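Local coordinates for protein aminoglycoside phosphotransferase (Mycobacterium smegmatis, PDB 6EF6) that phosphorylates (S)-1-amino-2-propanol, acting as the kinase of the aminoacetone utilization microcompartment, at residues V28-V40 / V103-P116. Sequence-based numbering, arbitrary orientation.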
loop_
_atom_site.group_PDB
_atom_site.type_symbol
_atom_site.label_atom_id
_atom_site.label_comp_id
_atom_site.label_asym_id
_atom_site.label_seq_id
_atom_site.Cartn_x
_atom_site.Cartn_y
_atom_site.Cartn_z
ATOM N N VAL A 28 7.067 20.618 6.237
ATOM C CA VAL A 28 7.735 20.659 7.532
ATOM C C VAL A 28 7.073 21.690 8.430
ATOM O O VAL A 28 6.925 21.473 9.638
ATOM C CB VAL A 28 9.233 20.953 7.348
ATOM C CG1 VAL A 28 9.897 21.219 8.694
ATOM C CG2 VAL A 28 9.910 19.793 6.639
ATOM N N THR A 29 6.677 22.833 7.857
ATOM C CA THR A 29 5.972 23.844 8.638
ATOM C C THR A 29 4.614 23.328 9.098
ATOM O O THR A 29 4.166 23.675 10.192
ATOM C CB THR A 29 5.803 25.153 7.854
ATOM O OG1 THR A 29 4.830 24.989 6.817
ATOM C CG2 THR A 29 7.120 25.602 7.244
ATOM N N ILE A 30 3.947 22.498 8.292
ATOM C CA ILE A 30 2.700 21.896 8.751
ATOM C C ILE A 30 2.971 20.979 9.929
ATOM O O ILE A 30 2.225 20.974 10.916
ATOM C CB ILE A 30 1.976 21.173 7.599
ATOM C CG1 ILE A 30 1.442 22.210 6.613
ATOM C CG2 ILE A 30 0.815 20.321 8.127
ATOM C CD1 ILE A 30 1.471 21.743 5.202
ATOM N N ALA A 31 4.035 20.183 9.848
ATOM C CA ALA A 31 4.384 19.320 10.962
ATOM C C ALA A 31 4.650 20.127 12.221
ATOM O O ALA A 31 4.201 19.750 13.310
ATOM C CB ALA A 31 5.573 18.435 10.594
ATOM N N GLN A 32 5.337 21.262 12.089
ATOM C CA GLN A 32 5.607 22.102 13.250
ATOM C C GLN A 32 4.325 22.693 13.809
ATOM O O GLN A 32 4.117 22.703 15.027
ATOM C CB GLN A 32 6.559 23.233 12.859
ATOM C CG GLN A 32 8.005 22.847 12.871
ATOM C CD GLN A 32 8.900 24.051 12.629
ATOM O OE1 GLN A 32 9.332 24.716 13.568
ATOM N NE2 GLN A 32 9.162 24.347 11.365
ATOM N N GLN A 33 3.458 23.219 12.935
ATOM C CA GLN A 33 2.162 23.698 13.406
ATOM C C GLN A 33 1.450 22.619 14.193
ATOM O O GLN A 33 0.821 22.899 15.223
ATOM C CB GLN A 33 1.275 24.110 12.233
ATOM C CG GLN A 33 1.743 25.337 11.461
ATOM C CD GLN A 33 0.775 25.702 10.352
ATOM O OE1 GLN A 33 -0.409 25.934 10.601
ATOM N NE2 GLN A 33 1.266 25.730 9.118
ATOM N N ALA A 34 1.493 21.382 13.696
ATOM C CA ALA A 34 0.744 20.307 14.329
ATOM C C ALA A 34 1.267 19.993 15.721
ATOM O O ALA A 34 0.499 19.542 16.581
ATOM C CB ALA A 34 0.779 19.046 13.453
ATOM N N LEU A 35 2.560 20.184 15.956
ATOM C CA LEU A 35 3.133 19.883 17.265
ATOM C C LEU A 35 2.427 20.626 18.382
ATOM O O LEU A 35 2.359 20.126 19.509
ATOM C CB LEU A 35 4.629 20.184 17.285
ATOM C CG LEU A 35 5.484 19.236 16.433
ATOM C CD1 LEU A 35 6.939 19.651 16.523
ATOM C CD2 LEU A 35 5.312 17.783 16.855
ATOM N N THR A 36 1.909 21.820 18.120
ATOM C CA THR A 36 1.295 22.541 19.226
ATOM C C THR A 36 0.050 21.830 19.738
ATOM O O THR A 36 -0.419 22.157 20.837
ATOM C CB THR A 36 0.958 23.985 18.845
ATOM O OG1 THR A 36 -0.087 23.981 17.875
ATOM C CG2 THR A 36 2.154 24.667 18.258
ATOM N N HIS A 37 -0.502 20.890 18.971
ATOM C CA HIS A 37 -1.715 20.179 19.378
ATOM C C HIS A 37 -1.437 18.923 20.189
ATOM O O HIS A 37 -2.377 18.252 20.609
ATOM C CB HIS A 37 -2.563 19.854 18.150
ATOM C CG HIS A 37 -3.116 21.073 17.505
ATOM N ND1 HIS A 37 -2.390 21.827 16.606
ATOM C CD2 HIS A 37 -4.291 21.721 17.678
ATOM C CE1 HIS A 37 -3.107 22.872 16.237
ATOM N NE2 HIS A 37 -4.261 22.838 16.879
ATOM N N TYR A 38 -0.187 18.619 20.460
ATOM C CA TYR A 38 0.216 17.425 21.170
ATOM C C TYR A 38 1.084 17.817 22.355
ATOM O O TYR A 38 1.625 18.926 22.425
ATOM C CB TYR A 38 0.973 16.483 20.225
ATOM C CG TYR A 38 0.110 16.010 19.065
ATOM C CD1 TYR A 38 -0.763 14.917 19.208
ATOM C CD2 TYR A 38 0.170 16.623 17.822
ATOM C CE1 TYR A 38 -1.539 14.465 18.154
ATOM C CE2 TYR A 38 -0.601 16.163 16.753
ATOM C CZ TYR A 38 -1.443 15.069 16.923
ATOM O OH TYR A 38 -2.194 14.608 15.874
ATOM N N ASP A 39 1.199 16.885 23.300
ATOM C CA ASP A 39 1.945 17.144 24.515
ATOM C C ASP A 39 3.443 17.160 24.293
ATOM O O ASP A 39 4.171 17.714 25.124
ATOM C CB ASP A 39 1.544 16.155 25.600
ATOM C CG ASP A 39 0.206 16.502 26.210
ATOM O OD1 ASP A 39 -0.069 17.713 26.377
ATOM O OD2 ASP A 39 -0.578 15.581 26.501
ATOM N N VAL A 40 3.919 16.594 23.191
ATOM C CA VAL A 40 5.332 16.699 22.876
ATOM C C VAL A 40 5.694 18.161 22.630
ATOM O O VAL A 40 4.919 18.930 22.045
ATOM C CB VAL A 40 5.648 15.809 21.664
ATOM C CG1 VAL A 40 4.848 16.267 20.462
ATOM C CG2 VAL A 40 7.140 15.821 21.394
ATOM N N VAL A 103 -1.707 8.452 18.707
ATOM C CA VAL A 103 -1.540 9.360 19.849
ATOM C C VAL A 103 -2.595 10.455 19.712
ATOM O O VAL A 103 -2.501 11.267 18.783
ATOM C CB VAL A 103 -0.134 9.971 19.863
ATOM C CG1 VAL A 103 0.004 11.057 20.957
ATOM C CG2 VAL A 103 0.875 8.903 20.068
ATOM N N PRO A 104 -3.591 10.517 20.583
ATOM C CA PRO A 104 -4.569 11.600 20.460
ATOM C C PRO A 104 -3.965 12.957 20.775
ATOM O O PRO A 104 -3.014 13.085 21.552
ATOM C CB PRO A 104 -5.646 11.235 21.490
ATOM C CG PRO A 104 -5.503 9.757 21.674
ATOM C CD PRO A 104 -4.026 9.508 21.563
ATOM N N ALA A 105 -4.548 13.970 20.144
ATOM C CA ALA A 105 -4.165 15.355 20.379
ATOM C C ALA A 105 -4.617 15.783 21.769
ATOM O O ALA A 105 -5.267 15.019 22.504
ATOM C CB ALA A 105 -4.784 16.264 19.326
ATOM N N ARG A 106 -4.309 17.039 22.124
ATOM C CA ARG A 106 -4.564 17.498 23.483
ATOM C C ARG A 106 -6.047 17.628 23.795
ATOM O O ARG A 106 -6.407 17.744 24.971
ATOM C CB ARG A 106 -3.899 18.855 23.721
ATOM C CG ARG A 106 -2.412 18.781 23.770
ATOM C CD ARG A 106 -1.785 20.164 23.509
ATOM N NE ARG A 106 -2.320 21.237 24.362
ATOM C CZ ARG A 106 -1.981 21.419 25.636
ATOM N NH1 ARG A 106 -1.163 20.563 26.222
ATOM N NH2 ARG A 106 -2.486 22.418 26.339
ATOM N N ASP A 107 -6.900 17.636 22.773
ATOM C CA ASP A 107 -8.343 17.675 22.943
ATOM C C ASP A 107 -8.975 16.318 22.689
ATOM O O ASP A 107 -10.208 16.211 22.669
ATOM C CB ASP A 107 -8.975 18.699 21.998
ATOM C CG ASP A 107 -8.742 18.369 20.524
ATOM O OD1 ASP A 107 -8.002 17.432 20.234
ATOM O OD2 ASP A 107 -9.307 19.098 19.669
ATOM N N GLY A 108 -8.159 15.296 22.530
ATOM C CA GLY A 108 -8.645 13.935 22.419
ATOM C C GLY A 108 -8.901 13.467 21.012
ATOM O O GLY A 108 -9.245 12.294 20.820
ATOM N N ARG A 109 -8.758 14.312 20.016
ATOM C CA ARG A 109 -9.097 13.882 18.674
ATOM C C ARG A 109 -7.930 13.160 18.025
ATOM O O ARG A 109 -6.764 13.358 18.376
ATOM C CB ARG A 109 -9.585 15.069 17.864
ATOM C CG ARG A 109 -10.915 15.572 18.483
ATOM C CD ARG A 109 -11.452 16.856 17.891
ATOM N NE ARG A 109 -11.179 16.950 16.460
ATOM C CZ ARG A 109 -10.245 17.726 15.912
ATOM N NH1 ARG A 109 -10.084 17.726 14.595
ATOM N NH2 ARG A 109 -9.478 18.510 16.662
ATOM N N ARG A 110 -8.261 12.288 17.085
ATOM C CA ARG A 110 -7.251 11.467 16.441
ATOM C C ARG A 110 -6.661 12.117 15.205
ATOM O O ARG A 110 -5.505 11.855 14.877
ATOM C CB ARG A 110 -7.867 10.128 16.050
ATOM C CG ARG A 110 -8.335 9.342 17.249
ATOM C CD ARG A 110 -8.918 7.954 16.904
ATOM N NE ARG A 110 -10.060 8.070 16.020
ATOM C CZ ARG A 110 -10.646 7.008 15.452
ATOM N NH1 ARG A 110 -10.233 5.789 15.748
ATOM N NH2 ARG A 110 -11.657 7.192 14.617
ATOM N N VAL A 111 -7.441 12.902 14.476
ATOM C CA VAL A 111 -6.978 13.577 13.265
ATOM C C VAL A 111 -6.945 15.072 13.537
ATOM O O VAL A 111 -7.987 15.679 13.805
ATOM C CB VAL A 111 -7.889 13.274 12.074
ATOM C CG1 VAL A 111 -7.292 13.907 10.797
ATOM C CG2 VAL A 111 -8.060 11.746 11.942
ATOM N N VAL A 112 -5.757 15.669 13.443
ATOM C CA VAL A 112 -5.581 17.114 13.606
ATOM C C VAL A 112 -5.543 17.731 12.219
ATOM O O VAL A 112 -4.713 17.341 11.395
ATOM C CB VAL A 112 -4.280 17.435 14.363
ATOM C CG1 VAL A 112 -3.995 18.928 14.344
ATOM C CG2 VAL A 112 -4.369 16.927 15.794
ATOM N N THR A 113 -6.390 18.729 11.977
ATOM C CA THR A 113 -6.393 19.459 10.718
ATOM C C THR A 113 -5.797 20.826 10.965
ATOM O O THR A 113 -6.256 21.543 11.858
ATOM C CB THR A 113 -7.818 19.616 10.181
ATOM O OG1 THR A 113 -8.382 18.324 9.942
ATOM C CG2 THR A 113 -7.824 20.405 8.874
ATOM N N VAL A 114 -4.776 21.190 10.186
ATOM C CA VAL A 114 -4.195 22.515 10.358
ATOM C C VAL A 114 -4.297 23.290 9.057
ATOM O O VAL A 114 -4.175 22.748 7.956
ATOM C CB VAL A 114 -2.757 22.543 10.925
ATOM C CG1 VAL A 114 -2.675 21.733 12.231
ATOM C CG2 VAL A 114 -1.782 22.046 9.920
ATOM N N ASP A 115 -4.498 24.590 9.213
ATOM C CA ASP A 115 -4.786 25.491 8.117
ATOM C C ASP A 115 -3.666 26.513 8.037
ATOM O O ASP A 115 -3.528 27.336 8.960
ATOM C CB ASP A 115 -6.103 26.216 8.410
ATOM C CG ASP A 115 -6.752 26.790 7.161
ATOM O OD1 ASP A 115 -6.025 27.040 6.173
ATOM O OD2 ASP A 115 -7.991 26.993 7.173
ATOM N N PRO A 116 -2.843 26.506 7.005
ATOM C CA PRO A 116 -2.085 27.727 6.683
ATOM C C PRO A 116 -2.881 28.652 5.770
ATOM O O PRO A 116 -4.067 28.407 5.526
ATOM C CB PRO A 116 -0.827 27.194 5.991
ATOM C CG PRO A 116 -1.107 25.705 5.698
ATOM C CD PRO A 116 -2.524 25.407 6.093
HETATM O O HOH W 1 -3.225 12.116 16.115
HETATM O O HOH W 2 -1.267 14.778 22.804
#
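Where the N-terminal helix 28-35 lies on the five-stranded antiparallel sheet of this kinase-like N-terminal lobe, the ring of Tyr38 meets the turn 105-108 and outermost strand 112-114. Tyr38 CE1 lies 3.6 Å from Ala105 CA, where a small residue lets the backbone come close, and the carbonyls of Val103 and Pro104 lie at the ring edge. Val112 CG2 packs against the phenol end, 3.6 Å from Tyr38 CZ. Tyr38 OH donates to a water oxygen 2.7 Å away that in turn donates to Val103 O and Arg110 O, tying together the chain on either side of the turn. With CG anti to the carbonyl carbon (chi1 -62°), the ring swings back to the turn although its CB points away; His128 of strand 124-130 meets it edge-to-face.

Val112 is beta-branched, suiting a strand, and its other methyl, CG1, makes a CH-pi contact over one face of His37, 4.1 Å from the ring centroid. Farther along, Val114 CG2 meets Ile30 CG2 at 3.6 Å, while the amide end of Gln33 crosses Pro116 at about a right angle. Arg106 N donates to His37 O at 2.7 Å, and Arg106 NH1 forms a salt bridge with Asp39 OD1, although the hydrogen bond within it is weak. Apolar branches thus pack helix and following rings against the edge strand, while a backbone bond holds the turn and the buried phenol, through water, its flanking carbonyls.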